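Local structure of NADH oxidoreductase (Mesorhizobium loti, 3PI7) at residues E31-E34 against P35-Q39; S64-A67 against F68-Q72; A174-L177 against C178-I181; F288-S291 against E292-R295; V324-L327 against A328-I331. The protein probably binds NADPH and acts as an NAD(P)H-dependent oxidoreductase, perhaps a quinone reductase, with a GroES-like fold joined to a Rossmann fold. All coordinates share one frame; numbering follows the deposited sequence. Where two conformers were deposited one is given.

Contact 1. Residues E31-E34 against P35-Q39; sequences EAME and PYLEQ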
# COMPACT_ATOMS: atom_id res chain seq x y z
N GLU A 31 -20.36 -1.35 -23.30
CA GLU A 31 -21.50 -0.74 -23.93
C GLU A 31 -21.78 -1.36 -25.31
O GLU A 31 -22.93 -1.44 -25.74
CB GLU A 31 -21.28 0.80 -24.01
CG GLU A 31 -20.19 1.32 -24.95
CD GLU A 31 -18.71 1.04 -24.70
OE1 GLU A 31 -18.36 0.38 -23.69
OE2 GLU A 31 -17.89 1.47 -25.54
N ALA A 32 -20.72 -1.75 -26.02
CA ALA A 32 -20.76 -2.34 -27.36
C ALA A 32 -19.49 -3.12 -27.64
O ALA A 32 -18.44 -2.82 -27.06
CB ALA A 32 -20.95 -1.25 -28.41
N MSE A 33 -19.57 -4.12 -28.55
CA MSE A 33 -18.39 -4.89 -28.92
C MSE A 33 -17.70 -4.31 -30.15
O MSE A 33 -16.49 -4.43 -30.29
CB MSE A 33 -18.79 -6.35 -29.23
CG MSE A 33 -19.34 -7.07 -28.04
SE MSE A 33 -18.00 -8.00 -27.12
CE MSE A 33 -18.00 -9.71 -28.04
N GLU A 34 -18.48 -3.68 -31.06
CA GLU A 34 -18.00 -3.18 -32.36
C GLU A 34 -16.84 -2.22 -32.28
O GLU A 34 -16.03 -2.25 -33.21
CB GLU A 34 -19.13 -2.55 -33.17
CG GLU A 34 -20.22 -3.54 -33.54
CD GLU A 34 -21.33 -3.75 -32.52
OE1 GLU A 34 -21.22 -3.25 -31.38
OE2 GLU A 34 -22.28 -4.49 -32.86
N PRO A 35 -16.65 -1.38 -31.23
CA PRO A 35 -15.44 -0.53 -31.21
C PRO A 35 -14.16 -1.35 -30.98
O PRO A 35 -13.06 -0.92 -31.34
CB PRO A 35 -15.66 0.36 -29.97
CG PRO A 35 -17.09 0.22 -29.59
CD PRO A 35 -17.50 -1.14 -30.04
N TYR A 36 -14.31 -2.55 -30.41
CA TYR A 36 -13.19 -3.35 -29.89
C TYR A 36 -12.94 -4.63 -30.59
O TYR A 36 -11.82 -5.15 -30.53
CB TYR A 36 -13.46 -3.68 -28.41
CG TYR A 36 -13.87 -2.47 -27.61
CD1 TYR A 36 -13.01 -1.39 -27.47
CD2 TYR A 36 -15.15 -2.37 -27.07
CE1 TYR A 36 -13.41 -0.24 -26.79
CE2 TYR A 36 -15.57 -1.21 -26.41
CZ TYR A 36 -14.69 -0.16 -26.26
OH TYR A 36 -15.08 0.97 -25.58
N LEU A 37 -13.99 -5.22 -31.20
CA LEU A 37 -13.85 -6.52 -31.82
C LEU A 37 -14.61 -6.57 -33.10
O LEU A 37 -15.65 -5.91 -33.23
CB LEU A 37 -14.39 -7.60 -30.86
CG LEU A 37 -13.63 -7.84 -29.55
CD1 LEU A 37 -14.39 -8.78 -28.66
CD2 LEU A 37 -12.25 -8.42 -29.82
N GLU A 38 -14.11 -7.35 -34.04
CA GLU A 38 -14.79 -7.58 -35.30
C GLU A 38 -14.77 -9.06 -35.57
O GLU A 38 -13.76 -9.74 -35.31
CB GLU A 38 -14.16 -6.80 -36.45
CG GLU A 38 -12.70 -7.09 -36.73
CD GLU A 38 -12.17 -6.46 -38.00
OE1 GLU A 38 -12.95 -6.32 -38.97
OE2 GLU A 38 -10.96 -6.13 -38.05
N GLN A 39 -15.89 -9.57 -36.06
CA GLN A 39 -15.97 -10.97 -36.41
C GLN A 39 -15.25 -11.11 -37.74
O GLN A 39 -15.48 -10.33 -38.66
CB GLN A 39 -17.43 -11.44 -36.49
CG GLN A 39 -17.53 -12.95 -36.75
CD GLN A 39 -18.93 -13.40 -37.03
OE1 GLN A 39 -19.88 -13.01 -36.34
NE2 GLN A 39 -19.07 -14.26 -38.03
O HOH W 1 -15.70 -4.00 -35.16
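With chi1 at 68° and a second bend at chi2, the Glu31 side chain folds back over its own backbone, and Tyr36 (chi1 -48°) sends its ring out to meet it. Between them the chain makes a type I-like beta turn, Met33 to Tyr36, that delivers it into strand 37-43. The phenol OH donates to Glu31 OE2 at 2.9 Å, on the syn lone pair, while the carboxylate stands nearly perpendicular to the ring. Tyrosine suits the place because its flat body reaches across the turn and still ends in a donor.

Met33 O grips the turn with two bonds. Tyr36 N reaches it at 2.9 Å from above the carbonyl plane, and Leu37 N at 2.8 Å almost straight along the C=O. Pro35 occupies the third position, whose N-H the turn would not use, and its lack of one costs no bond; its CB lies over the centre of the Tyr36 ring and covers one face. Ala32 O lies at the ring edge, 3.3 Å from Tyr36 CD2, and is buried without a hydrogen-bond partner. Met33, a selenomethionine in the crystal, lays its CE 3.8 Å from Leu37 CD1, in a layer shared with helix 327-338. One water donates to both Glu34 O, at 2.6 Å, and Leu37 O, at 2.7 Å.

Contact 2. Residues S64-A67 against F68-Q72; sequences SDVA and FIKGQ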
# COMPACT_ATOMS: atom_id res chain seq x y z
N SER A 64 -11.49 -9.33 -16.85
CA SER A 64 -10.17 -9.13 -17.47
C SER A 64 -10.29 -9.09 -19.02
O SER A 64 -9.55 -8.33 -19.64
CB SER A 64 -9.16 -10.18 -17.02
OG SER A 64 -9.63 -11.51 -17.22
N ASP A 65 -11.19 -9.88 -19.65
CA ASP A 65 -11.36 -9.79 -21.12
C ASP A 65 -11.92 -8.44 -21.54
O ASP A 65 -11.44 -7.86 -22.51
CB ASP A 65 -12.29 -10.89 -21.62
CG ASP A 65 -11.73 -12.27 -21.42
OD1 ASP A 65 -10.66 -12.57 -22.01
OD2 ASP A 65 -12.35 -13.04 -20.69
N VAL A 66 -12.92 -7.94 -20.83
CA VAL A 66 -13.54 -6.64 -21.13
C VAL A 66 -12.47 -5.55 -21.02
O VAL A 66 -12.28 -4.79 -21.97
CB VAL A 66 -14.75 -6.38 -20.21
CG1 VAL A 66 -15.32 -4.97 -20.44
CG2 VAL A 66 -15.82 -7.45 -20.44
N ALA A 67 -11.68 -5.55 -19.94
CA ALA A 67 -10.62 -4.56 -19.77
C ALA A 67 -9.59 -4.69 -20.88
O ALA A 67 -9.12 -3.70 -21.44
CB ALA A 67 -9.94 -4.77 -18.41
N PHE A 68 -9.23 -5.95 -21.22
CA PHE A 68 -8.23 -6.18 -22.23
C PHE A 68 -8.64 -5.67 -23.61
O PHE A 68 -7.81 -5.04 -24.27
CB PHE A 68 -7.86 -7.67 -22.28
CG PHE A 68 -6.91 -8.00 -23.40
CD1 PHE A 68 -5.58 -7.63 -23.34
CD2 PHE A 68 -7.37 -8.67 -24.54
CE1 PHE A 68 -4.69 -7.96 -24.37
CE2 PHE A 68 -6.49 -8.98 -25.58
CZ PHE A 68 -5.16 -8.60 -25.50
N ILE A 69 -9.86 -5.97 -24.07
CA ILE A 69 -10.27 -5.57 -25.44
C ILE A 69 -10.37 -4.02 -25.54
O ILE A 69 -10.11 -3.43 -26.60
CB ILE A 69 -11.57 -6.29 -25.90
CG1 ILE A 69 -12.82 -5.83 -25.11
CG2 ILE A 69 -11.38 -7.81 -25.79
CD1 ILE A 69 -14.15 -6.39 -25.58
N LYS A 70 -10.63 -3.38 -24.40
CA LYS A 70 -10.72 -1.93 -24.30
C LYS A 70 -9.34 -1.28 -24.22
O LYS A 70 -9.27 -0.07 -24.22
CB LYS A 70 -11.55 -1.55 -23.07
CG LYS A 70 -13.04 -1.82 -23.28
CD LYS A 70 -13.82 -1.64 -21.98
CE LYS A 70 -15.07 -0.85 -22.23
NZ LYS A 70 -14.86 0.60 -21.99
N GLY A 71 -8.27 -2.09 -24.17
CA GLY A 71 -6.89 -1.60 -24.04
C GLY A 71 -6.59 -1.05 -22.65
O GLY A 71 -5.70 -0.21 -22.48
N GLN A 72 -7.35 -1.50 -21.66
CA GLN A 72 -7.34 -1.06 -20.26
C GLN A 72 -6.82 -2.13 -19.29
O GLN A 72 -6.98 -2.00 -18.07
CB GLN A 72 -8.75 -0.63 -19.87
CG GLN A 72 -9.13 0.66 -20.62
CD GLN A 72 -10.58 1.06 -20.53
OE1 GLN A 72 -11.05 1.85 -21.34
NE2 GLN A 72 -11.32 0.52 -19.60
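Phe68 N and Ile69 N reach back to Ser64 O and Asp65 O, each at 2.9 Å, as ordinary alpha-helical bonds, before the helix closes in a Schellman motif in which Gln72 N returns to Ala67 O at 2.8 Å, Gly71 N bonds to Phe68 O at 3.0 Å, and Gly71 sits at positive phi (72°), a conformation that glycine adopts without the strain a side chain brings.

Val66 and Lys70 lie side by side, pointing the same way. Lys70 CD lies 4.0 Å from Val66 CG1, and Lys70 CG lies 3.3 Å from Val66 O; the aliphatic part of the lysine packs against the branched valine. Only after the bends at chi3 and chi4 does the chain turn NZ toward Gly27 O, with which it hydrogen-bonds. Ile69 sets CG2 3.3 Å from Asp65 O, a beta-branched side chain hugging the preceding turn. The small Ala67 probably helps the returning Gln72 backbone come close, its CB lying 4.1 Å from Gln72 O; the amide of Gln72 looks away, bonding to Gly27 O and Ser26 N.

Asp65 holds the other end: its carboxylate accepts from Asn62 N, just before the helix, and from Phe85 N. Within the GroES-like part of the fold, helix 63-69 sits with Phe68 and Ile69 against Leu16 of strand 10-16, Phe68 also meeting the ring of Phe85, while Asp65 packs on Trp120.

Contact 3. Residues A174-L177 against C178-I181; sequences ASQL and CKLI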
# COMPACT_ATOMS: atom_id res chain seq x y z
N ALA A 174 -21.25 -9.37 -5.96
CA ALA A 174 -22.04 -10.29 -6.78
C ALA A 174 -21.26 -10.92 -7.93
O ALA A 174 -21.84 -11.69 -8.70
CB ALA A 174 -23.25 -9.56 -7.32
N SER A 175 -19.97 -10.60 -8.07
CA SER A 175 -19.17 -11.15 -9.17
C SER A 175 -18.96 -12.66 -9.00
O SER A 175 -19.03 -13.14 -7.87
CB SER A 175 -17.82 -10.43 -9.25
OG SER A 175 -16.98 -10.80 -8.18
N GLN A 176 -18.75 -13.42 -10.10
CA GLN A 176 -18.53 -14.86 -9.97
C GLN A 176 -17.37 -15.19 -9.01
O GLN A 176 -17.47 -16.11 -8.20
CB GLN A 176 -18.26 -15.52 -11.33
CG GLN A 176 -18.13 -17.04 -11.22
CD GLN A 176 -19.40 -17.66 -10.67
OE1 GLN A 176 -19.43 -18.18 -9.54
NE2 GLN A 176 -20.49 -17.51 -11.41
N LEU A 177 -16.27 -14.43 -9.10
CA LEU A 177 -15.12 -14.64 -8.25
C LEU A 177 -15.50 -14.50 -6.75
O LEU A 177 -15.17 -15.39 -5.93
CB LEU A 177 -14.03 -13.64 -8.64
CG LEU A 177 -12.75 -13.62 -7.81
CD1 LEU A 177 -12.14 -15.02 -7.64
CD2 LEU A 177 -11.73 -12.71 -8.45
N CYS A 178 -16.20 -13.41 -6.41
CA CYS A 178 -16.61 -13.19 -5.02
C CYS A 178 -17.52 -14.31 -4.55
O CYS A 178 -17.37 -14.78 -3.41
CB CYS A 178 -17.27 -11.82 -4.85
SG CYS A 178 -16.10 -10.44 -4.96
N LYS A 179 -18.41 -14.80 -5.42
CA LYS A 179 -19.27 -15.90 -5.05
C LYS A 179 -18.48 -17.17 -4.77
O LYS A 179 -18.81 -17.88 -3.84
CB LYS A 179 -20.37 -16.13 -6.10
CG LYS A 179 -21.31 -14.93 -6.19
CD LYS A 179 -22.63 -15.22 -6.92
CE LYS A 179 -22.48 -15.35 -8.41
NZ LYS A 179 -23.83 -15.39 -9.05
N LEU A 180 -17.40 -17.45 -5.53
CA LEU A 180 -16.57 -18.62 -5.23
C LEU A 180 -15.88 -18.46 -3.85
O LEU A 180 -15.77 -19.41 -3.08
CB LEU A 180 -15.49 -18.82 -6.31
CG LEU A 180 -15.96 -19.31 -7.69
CD1 LEU A 180 -14.82 -19.30 -8.65
CD2 LEU A 180 -16.59 -20.67 -7.62
N ILE A 181 -15.36 -17.25 -3.57
CA ILE A 181 -14.67 -16.99 -2.30
C ILE A 181 -15.66 -17.09 -1.15
O ILE A 181 -15.32 -17.66 -0.13
CB ILE A 181 -13.92 -15.63 -2.33
CG1 ILE A 181 -12.82 -15.71 -3.40
CG2 ILE A 181 -13.27 -15.31 -0.92
CD1 ILE A 181 -12.05 -14.42 -3.67
O HOH W 2 -24.37 -12.69 -8.44
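Ala174 points its carbonyl toward Lys179, whose CE lies 3.7 Å from Ala174 O, at the start of helix 176-188. This is the helix that links the first two strands of the Rossmann sheet, in the beta-alpha-beta unit 167-170, 176-188, 191-196; in related nucleotide-binding domains the helix after the first strand begins close to the cofactor. A water ties the pair together, donating to Ala174 O at 2.7 Å and accepting from Lys179 NZ at 2.8 Å. The bend of the lysine chain at chi3 carries NZ back to it.

Ser175 follows as the N-cap. Its chi1 of 72° swings OG round to face the first turn, where it accepts from Cys178 N at 3.2 Å with a nearly straight N-H, while OG itself donates to Ala172 O. Serine is well fitted here, short enough to reach a first-turn N-H that has no helical carbonyl to bond. Its own carbonyl takes Lys179 N at 3.0 Å, opening the regular helical bonds.

Gln176 O continues the series, accepting from Leu180 N at 3.0 Å. Its side chain, bent at chi2, brings OE1 about equally near Lys179 CB and Leu180 CG, crossing the lysine at about a right angle. This is a contact with carbon. Gln176 also touches Asn149 of helix 148-163.

Leu177 ends the segment by accepting from Ile181 N, and the two side chains lie side by side, pointing the same way, with Leu177 CD1 4.0 Å from Ile181 CD1.

Contact 4. Residues F288-S291 against E292-R295; sequences FWLS and EWMR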
# COMPACT_ATOMS: atom_id res chain seq x y z
N PHE A 288 -2.91 -7.81 -6.27
CA PHE A 288 -2.88 -9.24 -6.48
C PHE A 288 -3.08 -9.47 -7.96
O PHE A 288 -4.04 -8.94 -8.52
CB PHE A 288 -3.97 -9.97 -5.67
CG PHE A 288 -3.93 -11.45 -5.96
CD1 PHE A 288 -4.64 -11.98 -7.04
CD2 PHE A 288 -3.12 -12.30 -5.21
CE1 PHE A 288 -4.58 -13.34 -7.33
CE2 PHE A 288 -3.05 -13.66 -5.52
CZ PHE A 288 -3.76 -14.16 -6.59
N TRP A 289 -2.24 -10.33 -8.55
CA TRP A 289 -2.31 -10.70 -9.95
C TRP A 289 -2.08 -12.19 -10.04
O TRP A 289 -1.05 -12.68 -9.59
CB TRP A 289 -1.26 -9.91 -10.74
CG TRP A 289 -1.29 -10.10 -12.22
CD1 TRP A 289 -2.31 -10.57 -12.99
CD2 TRP A 289 -0.23 -9.76 -13.12
NE1 TRP A 289 -1.94 -10.58 -14.32
CE2 TRP A 289 -0.65 -10.12 -14.42
CE3 TRP A 289 1.06 -9.24 -12.95
CZ2 TRP A 289 0.14 -9.89 -15.55
CZ3 TRP A 289 1.85 -9.02 -14.06
CH2 TRP A 289 1.39 -9.35 -15.34
N LEU A 290 -3.10 -12.93 -10.51
CA LEU A 290 -2.98 -14.40 -10.54
C LEU A 290 -1.74 -14.86 -11.31
O LEU A 290 -1.02 -15.73 -10.81
CB LEU A 290 -4.25 -15.02 -11.13
CG LEU A 290 -4.25 -16.56 -11.25
CD1 LEU A 290 -4.14 -17.26 -9.88
CD2 LEU A 290 -5.40 -17.01 -12.07
N SER A 291 -1.43 -14.23 -12.47
CA SER A 291 -0.23 -14.60 -13.24
C SER A 291 1.03 -14.46 -12.39
O SER A 291 1.88 -15.36 -12.42
CB SER A 291 -0.10 -13.79 -14.52
OG SER A 291 -1.23 -13.98 -15.36
N GLU A 292 1.13 -13.38 -11.56
CA GLU A 292 2.27 -13.19 -10.69
C GLU A 292 2.30 -14.21 -9.57
O GLU A 292 3.36 -14.75 -9.29
CB GLU A 292 2.33 -11.76 -10.11
CG GLU A 292 3.59 -11.48 -9.31
CD GLU A 292 4.95 -11.60 -9.97
OE1 GLU A 292 5.02 -11.71 -11.22
OE2 GLU A 292 5.96 -11.56 -9.23
N TRP A 293 1.14 -14.52 -8.96
CA TRP A 293 1.04 -15.48 -7.88
C TRP A 293 1.55 -16.86 -8.37
O TRP A 293 2.29 -17.50 -7.64
CB TRP A 293 -0.41 -15.56 -7.38
CG TRP A 293 -0.61 -16.55 -6.27
CD1 TRP A 293 -0.46 -16.34 -4.93
CD2 TRP A 293 -0.98 -17.92 -6.42
NE1 TRP A 293 -0.74 -17.50 -4.24
CE2 TRP A 293 -1.04 -18.49 -5.13
CE3 TRP A 293 -1.34 -18.71 -7.52
CZ2 TRP A 293 -1.42 -19.82 -4.91
CZ3 TRP A 293 -1.65 -20.05 -7.31
CH2 TRP A 293 -1.68 -20.59 -6.02
N MSE A 294 1.17 -17.26 -9.60
CA MSE A 294 1.59 -18.54 -10.18
C MSE A 294 3.08 -18.59 -10.41
O MSE A 294 3.68 -19.65 -10.26
CB MSE A 294 0.88 -18.79 -11.49
CG MSE A 294 -0.41 -19.50 -11.31
SE MSE A 294 -1.24 -19.46 -13.01
CE MSE A 294 -2.95 -19.80 -12.47
N ARG A 295 3.68 -17.43 -10.77
CA ARG A 295 5.13 -17.30 -10.98
C ARG A 295 5.87 -17.40 -9.66
O ARG A 295 6.87 -18.12 -9.56
CB ARG A 295 5.48 -15.97 -11.66
CG ARG A 295 5.32 -15.98 -13.17
CD ARG A 295 5.92 -14.75 -13.82
NE ARG A 295 5.13 -13.55 -13.53
CZ ARG A 295 4.20 -13.05 -14.34
NH1 ARG A 295 3.93 -13.62 -15.50
NH2 ARG A 295 3.54 -11.95 -13.98
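One face of the Trp289 indole is occupied by Ser291 CB and Glu292 N, both offset toward its rim, as the first turn of helix 290-296 curls over the ring. In one of two Arg295 conformers NH2 joins that face, 3.4 Å from Trp289 CZ3; any cation-pi attraction is weak, with Arg295 CZ 5.0 Å from the centroid of the Trp289 six-membered ring. In the same conformer the guanidinium has Ser291 O above its centre and makes a salt bridge at its edge, NE at 3.0 Å and NH2 at 3.1 Å from Glu292 OE1. Arginine can offer both nitrogens, in one plane, to a single oxygen.

Phe288 and Trp293 meet obliquely, ring planes at 43°, with Phe288 CZ 3.7 Å from Trp293 CB. Leu290 CG touches Met294 CE (a selenomethionine, one of two conformers) at 3.7 Å. Trp289 O, at the N-cap, accepts from Trp293 N at 2.9 Å.

Glu292 OE2, besides bonding Gln296, makes a salt bridge with Arg256 of the second subunit, whose Phe280 meets Trp289 edge-to-face. Phe288 follows strand 284-287, outermost of the parallel Rossmann sheet within the chain; with Leu290, Trp293 and Met294 it packs on helix 148-163, Trp293 also on helix 298-313.

Contact 5. Residues V324-L327 against A328-I331; sequences VVPL and AEAI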
# COMPACT_ATOMS: atom_id res chain seq x y z
N VAL A 324 -25.10 -18.77 -23.01
CA VAL A 324 -24.14 -19.32 -23.97
C VAL A 324 -24.44 -18.60 -25.28
O VAL A 324 -25.53 -18.72 -25.84
CB VAL A 324 -24.15 -20.86 -24.11
CG1 VAL A 324 -23.15 -21.28 -25.17
CG2 VAL A 324 -23.82 -21.53 -22.79
N VAL A 325 -23.50 -17.77 -25.71
CA VAL A 325 -23.70 -16.98 -26.92
C VAL A 325 -22.93 -17.61 -28.06
O VAL A 325 -21.72 -17.72 -27.93
CB VAL A 325 -23.26 -15.49 -26.73
CG1 VAL A 325 -23.69 -14.65 -27.92
CG2 VAL A 325 -23.83 -14.91 -25.44
N PRO A 326 -23.58 -17.90 -29.21
CA PRO A 326 -22.83 -18.38 -30.37
C PRO A 326 -21.82 -17.34 -30.78
O PRO A 326 -22.10 -16.12 -30.66
CB PRO A 326 -23.91 -18.51 -31.45
CG PRO A 326 -25.18 -18.68 -30.70
CD PRO A 326 -25.03 -17.80 -29.52
N LEU A 327 -20.67 -17.78 -31.28
CA LEU A 327 -19.65 -16.81 -31.70
C LEU A 327 -20.22 -15.85 -32.75
O LEU A 327 -19.88 -14.67 -32.72
CB LEU A 327 -18.40 -17.51 -32.23
CG LEU A 327 -17.17 -16.61 -32.45
CD1 LEU A 327 -15.91 -17.32 -32.03
CD2 LEU A 327 -17.07 -16.16 -33.89
N ALA A 328 -21.10 -16.33 -33.65
CA ALA A 328 -21.73 -15.53 -34.70
C ALA A 328 -22.64 -14.44 -34.14
O ALA A 328 -23.00 -13.54 -34.89
CB ALA A 328 -22.53 -16.41 -35.65
N GLU A 329 -23.07 -14.58 -32.89
CA GLU A 329 -23.94 -13.64 -32.20
C GLU A 329 -23.19 -12.79 -31.18
O GLU A 329 -23.80 -11.89 -30.61
CB GLU A 329 -25.07 -14.38 -31.44
CG GLU A 329 -26.04 -15.17 -32.32
CD GLU A 329 -26.91 -14.34 -33.24
OE1 GLU A 329 -26.85 -13.08 -33.19
OE2 GLU A 329 -27.64 -14.96 -34.03
N ALA A 330 -21.91 -13.10 -30.88
CA ALA A 330 -21.18 -12.47 -29.80
C ALA A 330 -21.01 -10.95 -29.96
O ALA A 330 -21.24 -10.22 -28.99
CB ALA A 330 -19.83 -13.13 -29.62
N ILE A 331 -20.63 -10.46 -31.15
CA ILE A 331 -20.42 -9.02 -31.36
C ILE A 331 -21.70 -8.27 -31.05
O ILE A 331 -21.70 -7.27 -30.33
CB ILE A 331 -19.89 -8.71 -32.80
CG1 ILE A 331 -18.49 -9.33 -33.02
CG2 ILE A 331 -19.89 -7.19 -33.11
CD1 ILE A 331 -17.41 -8.77 -32.22
O HOH W 3 -20.34 -12.11 -33.63
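Val325 brings CG1 against the first turn of the helix that follows it, and the Glu329 side chain lies across the Pro326 ring: these approaches mark the junction where strand 323-326 passes into helix 327-338, in the beta-alpha-beta unit completed by strand 345-348. Val325 places CG1 anti to its own N (chi1 -171°), which turns the methyl toward the helix, 3.8 Å from both Glu329 C and Ala330 N. A beta-branched valine suits a strand, where it also packs on Val345, and here it reaches the helix too.

Pro326 and Glu329 cross obliquely, through carbon: Pro326 CD lies 3.9 Å from Glu329 CB, and the ring's CG 4.0 Å from Glu329 CG. Glu329 then bends at chi2 and carries its carboxylate away. Proline fits at the end of the strand because it makes no N-H demand there, while its carbonyl stays usable. Ala330, with just a methyl group, can turn in close to Leu327 O and to Leu14 of strand 10-16.

Two backbone bonds span three residues. Glu329 N donates to Pro326 O at 2.9 Å, from well above the carbonyl plane, and Ala330 N to Leu327 O at 3.2 Å, 72° out of its plane. Leu327 O also accepts from a water, at 2.8 Å, which in turn accepts from Ile331 N at 3.0 Å; solvent here stands in for a direct i to i+4 bond.

Overall arrangement
Contacts 1, 2 and 5 form one group on the GroES-like side of the chain. Contact 1 touches both of the others: Leu37 CD1 meets Ile69 CD1 of contact 2 at 3.9 Å, and Met33 CE lies 3.4 Å from Ala330 O of contact 5. Contacts 3 and 4 belong to the Rossmann side, nearest atoms about 7 Å apart. Contact 2 comes nearest them, its closest atoms about 8 Å from contact 4 and about 9 Å from contact 3, where the family's cofactor cleft probably lies. A glycerol and a phosphate ion, both probably from the crystallisation liquor, sit about 4 Å from the side chains of Phe68 and Glu292 respectively. The potassium ion of Asp19 and Tyr21 is about 11 Å from the Tyr36 side chain.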